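PDB 6SMF: 3-dehydroquinate dehydratase from Zymomonas mobilis subsp. mobilis, which probably catalyses the trans-dehydration of 3-dehydroquinate to 3-dehydroshikimate through an enolate intermediate, the third of seven steps toward chorismate, as a type II dehydroquinase. Local coordinates for residues A[31-34]-A[35-38]; A[135-138]-A[139-142]. All coordinates share one frame; numbering follows the deposited sequence.

Contact 1: A[31-34]-A[35-38]; sequences HQTL and EDIA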
ATOM      1  N   HIS A  31      36.468   5.120  16.520  1.00126.12           N
ATOM      2  CA  HIS A  31      37.823   5.751  16.327  1.00127.79           C
ATOM      3  C   HIS A  31      38.161   6.302  14.931  1.00119.35           C
ATOM      4  O   HIS A  31      38.662   7.441  14.849  1.00118.92           O
ATOM      5  CB  HIS A  31      39.000   4.855  16.843  1.00132.01           C
ATOM      6  CG  HIS A  31      38.986   4.686  18.333  1.00134.45           C
ATOM      7  ND1 HIS A  31      39.336   5.717  19.185  1.00138.34           N
ATOM      8  CD2 HIS A  31      38.514   3.683  19.115  1.00136.43           C
ATOM      9  CE1 HIS A  31      39.118   5.344  20.434  1.00146.23           C
ATOM     10  NE2 HIS A  31      38.607   4.094  20.418  1.00142.70           N
ATOM     11  N   GLN A  32      38.005   5.510  13.879  1.00111.85           N
ATOM     12  CA  GLN A  32      38.514   5.858  12.527  1.00110.36           C
ATOM     13  C   GLN A  32      37.718   7.017  11.911  1.00105.98           C
ATOM     14  O   GLN A  32      36.470   6.988  11.997  1.00111.84           O
ATOM     15  CB  GLN A  32      38.406   4.616  11.662  1.00110.93           C
ATOM     16  CG  GLN A  32      39.032   4.778  10.295  1.00112.27           C
ATOM     17  CD  GLN A  32      39.017   3.450   9.590  1.00114.56           C
ATOM     18  OE1 GLN A  32      37.941   2.891   9.361  1.00118.77           O
ATOM     19  NE2 GLN A  32      40.195   2.976   9.196  1.00118.07           N
ATOM     20  N   THR A  33      38.411   7.955  11.246  1.00102.10           N
ATOM     21  CA  THR A  33      37.857   9.215  10.662  1.00 97.07           C
ATOM     22  C   THR A  33      37.889   9.185   9.134  1.00 93.28           C
ATOM     23  O   THR A  33      38.515   8.274   8.585  1.00 93.75           O
ATOM     24  CB  THR A  33      38.641  10.457  11.095  1.00 95.18           C
ATOM     25  OG1 THR A  33      39.865  10.399  10.383  1.00 99.52           O
ATOM     26  CG2 THR A  33      38.882  10.507  12.576  1.00 96.78           C
ATOM     27  N   LEU A  34      37.255  10.168   8.484  1.00 92.34           N
ATOM     28  CA  LEU A  34      37.142  10.182   6.997  1.00 90.63           C
ATOM     29  C   LEU A  34      38.534  10.471   6.412  1.00 94.09           C
ATOM     30  O   LEU A  34      38.825   9.895   5.351  1.00 91.03           O
ATOM     31  CB  LEU A  34      36.071  11.176   6.516  1.00 87.01           C
ATOM     32  CG  LEU A  34      35.786  11.145   5.006  1.00 85.21           C
ATOM     33  CD1 LEU A  34      35.205   9.802   4.566  1.00 82.03           C
ATOM     34  CD2 LEU A  34      34.830  12.256   4.579  1.00 83.99           C
ATOM     35  N   GLU A  35      39.344  11.295   7.085  1.00 99.76           N
ATOM     36  CA  GLU A  35      40.761  11.575   6.695  1.00108.05           C
ATOM     37  C   GLU A  35      41.576  10.265   6.720  1.00104.19           C
ATOM     38  O   GLU A  35      42.262   9.945   5.712  1.00107.66           O
ATOM     39  CB  GLU A  35      41.444  12.608   7.607  1.00120.78           C
ATOM     40  CG  GLU A  35      41.278  14.062   7.182  1.00129.53           C
ATOM     41  CD  GLU A  35      42.027  14.514   5.926  1.00135.58           C
ATOM     42  OE1 GLU A  35      43.254  14.836   6.060  1.00132.30           O
ATOM     43  OE2 GLU A  35      41.375  14.552   4.811  1.00120.76           O
ATOM     44  N   ASP A  36      41.489   9.522   7.821  1.00101.26           N
ATOM     45  CA  ASP A  36      42.186   8.219   8.006  1.00102.72           C
ATOM     46  C   ASP A  36      41.906   7.338   6.783  1.00 98.00           C
ATOM     47  O   ASP A  36      42.828   6.701   6.273  1.00101.67           O
ATOM     48  CB  ASP A  36      41.764   7.495   9.291  1.00103.15           C
ATOM     49  CG  ASP A  36      42.266   8.093  10.591  1.00107.96           C
ATOM     50  OD1 ASP A  36      43.321   8.813  10.591  1.00116.37           O
ATOM     51  OD2 ASP A  36      41.607   7.805  11.600  1.00112.19           O
ATOM     52  N   ILE A  37      40.669   7.323   6.308  1.00 92.83           N
ATOM     53  CA  ILE A  37      40.233   6.473   5.166  1.00 90.87           C
ATOM     54  C   ILE A  37      40.849   7.024   3.869  1.00 92.03           C
ATOM     55  O   ILE A  37      41.336   6.196   3.053  1.00 92.91           O
ATOM     56  CB  ILE A  37      38.693   6.380   5.150  1.00 83.22           C
ATOM     57  CG1 ILE A  37      38.229   5.440   6.260  1.00 82.55           C
ATOM     58  CG2 ILE A  37      38.165   5.953   3.796  1.00 79.71           C
ATOM     59  CD1 ILE A  37      36.736   5.353   6.418  1.00 81.32           C
ATOM     60  N   ALA A  38      40.825   8.354   3.698  1.00 93.79           N
ATOM     61  CA  ALA A  38      41.487   9.087   2.594  1.00 97.76           C
ATOM     62  C   ALA A  38      42.976   8.714   2.556  1.00102.39           C
ATOM     63  O   ALA A  38      43.517   8.473   1.446  1.00107.40           O
ATOM     64  CB  ALA A  38      41.284  10.577   2.754  1.00 97.79           C
TER
HETATM   65  O   HOH W   1      38.425  13.124   9.157  1.00 71.28           O

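Contact 2: A[135-138]-A[139-142]; sequences GAES and YSLA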
ATOM      1  N   GLY A 135      33.125  -1.437   6.622  1.00 76.68           N
ATOM      2  CA  GLY A 135      33.712  -0.152   7.038  1.00 77.13           C
ATOM      3  C   GLY A 135      34.617   0.396   5.950  1.00 79.75           C
ATOM      4  O   GLY A 135      34.184   0.433   4.765  1.00 78.42           O
ATOM      5  N   ALA A 136      35.840   0.790   6.319  1.00 82.78           N
ATOM      6  CA  ALA A 136      36.854   1.360   5.405  1.00 85.12           C
ATOM      7  C   ALA A 136      37.213   0.356   4.294  1.00 83.38           C
ATOM      8  O   ALA A 136      37.451   0.783   3.162  1.00 81.00           O
ATOM      9  CB  ALA A 136      38.073   1.733   6.199  1.00 90.35           C
ATOM     10  N   GLU A 137      37.252  -0.939   4.637  1.00 84.02           N
ATOM     11  CA  GLU A 137      37.516  -2.044   3.673  1.00 85.71           C
ATOM     12  C   GLU A 137      36.511  -1.972   2.512  1.00 79.75           C
ATOM     13  O   GLU A 137      36.913  -2.424   1.446  1.00 79.92           O
ATOM     14  CB  GLU A 137      37.545  -3.422   4.359  1.00 91.08           C
ATOM     15  CG  GLU A 137      38.823  -3.704   5.147  1.00102.53           C
ATOM     16  CD  GLU A 137      40.160  -3.287   4.488  1.00113.20           C
ATOM     17  OE1 GLU A 137      40.410  -3.687   3.293  1.00115.57           O
ATOM     18  OE2 GLU A 137      40.955  -2.513   5.135  1.00113.08           O
ATOM     19  N   SER A 138      35.287  -1.446   2.694  1.00 74.59           N
ATOM     20  CA  SER A 138      34.308  -1.234   1.595  1.00 77.21           C
ATOM     21  C   SER A 138      34.962  -0.372   0.494  1.00 77.42           C
ATOM     22  O   SER A 138      34.897  -0.730  -0.686  1.00 79.86           O
ATOM     23  CB  SER A 138      32.971  -0.645   2.059  1.00 76.23           C
ATOM     24  OG  SER A 138      32.207  -1.575   2.838  1.00 73.23           O
ATOM     25  N   TYR A 139      35.588   0.725   0.870  1.00 77.39           N
ATOM     26  CA  TYR A 139      36.326   1.614  -0.064  1.00 82.36           C
ATOM     27  C   TYR A 139      37.527   0.875  -0.682  1.00 87.08           C
ATOM     28  O   TYR A 139      37.713   0.958  -1.917  1.00 87.39           O
ATOM     29  CB  TYR A 139      36.790   2.888   0.658  1.00 82.82           C
ATOM     30  CG  TYR A 139      35.666   3.823   1.037  1.00 80.79           C
ATOM     31  CD1 TYR A 139      35.002   3.685   2.250  1.00 78.08           C
ATOM     32  CD2 TYR A 139      35.294   4.872   0.205  1.00 75.56           C
ATOM     33  CE1 TYR A 139      34.004   4.560   2.624  1.00 73.13           C
ATOM     34  CE2 TYR A 139      34.296   5.755   0.577  1.00 71.96           C
ATOM     35  CZ  TYR A 139      33.644   5.584   1.778  1.00 68.36           C
ATOM     36  OH  TYR A 139      32.640   6.427   2.143  1.00 70.83           O
ATOM     37  N   SER A 140      38.341   0.192   0.131  1.00 87.76           N
ATOM     38  CA  SER A 140      39.579  -0.461  -0.349  1.00 91.37           C
ATOM     39  C   SER A 140      39.209  -1.486  -1.440  1.00 89.21           C
ATOM     40  O   SER A 140      39.863  -1.466  -2.509  1.00 94.96           O
ATOM     41  CB  SER A 140      40.452  -1.000   0.801  1.00 94.11           C
ATOM     42  OG  SER A 140      40.384  -2.412   0.978  1.00 99.47           O
ATOM     43  N   LEU A 141      38.186  -2.314  -1.220  1.00 85.93           N
ATOM     44  CA  LEU A 141      37.670  -3.327  -2.193  1.00 83.14           C
ATOM     45  C   LEU A 141      37.188  -2.644  -3.476  1.00 81.36           C
ATOM     46  O   LEU A 141      37.462  -3.147  -4.604  1.00 84.24           O
ATOM     47  CB  LEU A 141      36.504  -4.086  -1.569  1.00 81.46           C
ATOM     48  CG  LEU A 141      36.866  -5.085  -0.472  1.00 81.38           C
ATOM     49  CD1 LEU A 141      35.642  -5.396   0.381  1.00 81.60           C
ATOM     50  CD2 LEU A 141      37.395  -6.363  -1.081  1.00 82.44           C
ATOM     51  N   ALA A 142      36.472  -1.549  -3.300  1.00 78.07           N
ATOM     52  CA  ALA A 142      35.935  -0.716  -4.396  1.00 77.50           C
ATOM     53  C   ALA A 142      37.122  -0.206  -5.224  1.00 81.87           C
ATOM     54  O   ALA A 142      37.070  -0.295  -6.452  1.00 85.68           O
ATOM     55  CB  ALA A 142      35.095   0.399  -3.798  1.00 74.45           C
TER

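Contact 1: A[31-34]-A[35-38]
T33 and D36 bind each other reciprocally, side chain to backbone, and meet the definition of a capping box at the start of helix 34-48. D36 N donates almost straight to T33 OG1, 3.2 Å away with an N-H...O angle of 171°. In return T33 N reaches D36 OD2 at 3.2 Å, approaching from above the carboxylate plane, 37° out of it. Both torsions serve the box: T33 holds OG1 between its backbone N and carbonyl carbon (chi1 73°), facing the first turn, while D36 swings CG beside its own N, anti to the carbonyl carbon, back toward the cap. The carboxylate close to the helix N terminus would probably be favoured in its charged form. A water 2.9 Å from E35 N accepts from that amide and touches T33 OG1 weakly. The first turn closes through backbone hydrogen bonds from I37 N to T33 O and from A38 N to L34 O, the latter 3.0 Å long. Q32, extended beyond CG, lays its amide carbon CD 4.0 Å from I37 CG1, the two side chains crossing at about a right angle; on the way its CG passes D36 CB at 4.0 Å. Around this helix start, helix 136-147 covers the side of Q32 and I37, I37 also meets L21 in a loop, and on strand 51-56 L34 packs on Q56 and A38 on I54.

Contact 2: A[135-138]-A[139-142]
The backbone here is a right-handed helical turn, with S140 N hydrogen-bonded to A136 O, L141 N to E137 O (3.0 Å, 171°) and A142 N to S138 O, entered through G135, whose positive phi turns the chain and whose O accepts from S138 N at 3.0 Å. E137 curls along the helix toward its next turn, near K40 of helix 34-48: bent at chi2 (-42°), it brings OE1 to within 2.6 Å of S140 OG, the donor in this short hydrogen bond. The hydroxyl comes from above the carboxylate plane, 45° out of it. L141 lies along the preceding turn, its CG 3.3 Å from E137 O. The ring of Y139 leaves on another side, with A136 O in its plane at the edge, 3.9 Å from CD1. Its OH is hydrogen-bonded to N14 OD1 and N81 ND2, while S138 OG bonds to H107 O and F134 N. These bonds tie the helix start to the C-terminal ends of parallel strands, whose last residues include N81, a predicted substrate-binding residue, and H107, the predicted proton donor. A citrate ion, probably from the crystallisation liquor, sits about 5 Å from the Y139 side chain at nearest atoms, consistent with a pocket. Y139 probably positions N81 from the second shell, at the strand ends where flavodoxin-like folds such as type II dehydroquinase place their active site.

Overall arrangement
Following the chain from its N terminus, contact 1 comes first, where the loop after helix 26-29 turns into helix 34-48; contact 2 opens about a hundred residues later, after strand 129-132, at the start of helix 136-147. Each is local and closes no long loop, and the two run in series, neither nesting nor crossing. Their centres lie 12 Å apart, yet they touch: Q32 OE1 is 3.4 Å from A136 CB, I37 CG1 is 3.7 Å from the same atom, and I37 CG2 lies 4.2 Å from Y139 CD1. Two helix starts thereby pack together beside the parallel sheet, bringing I37 and Y139 alike against L108, a predicted substrate-binding residue.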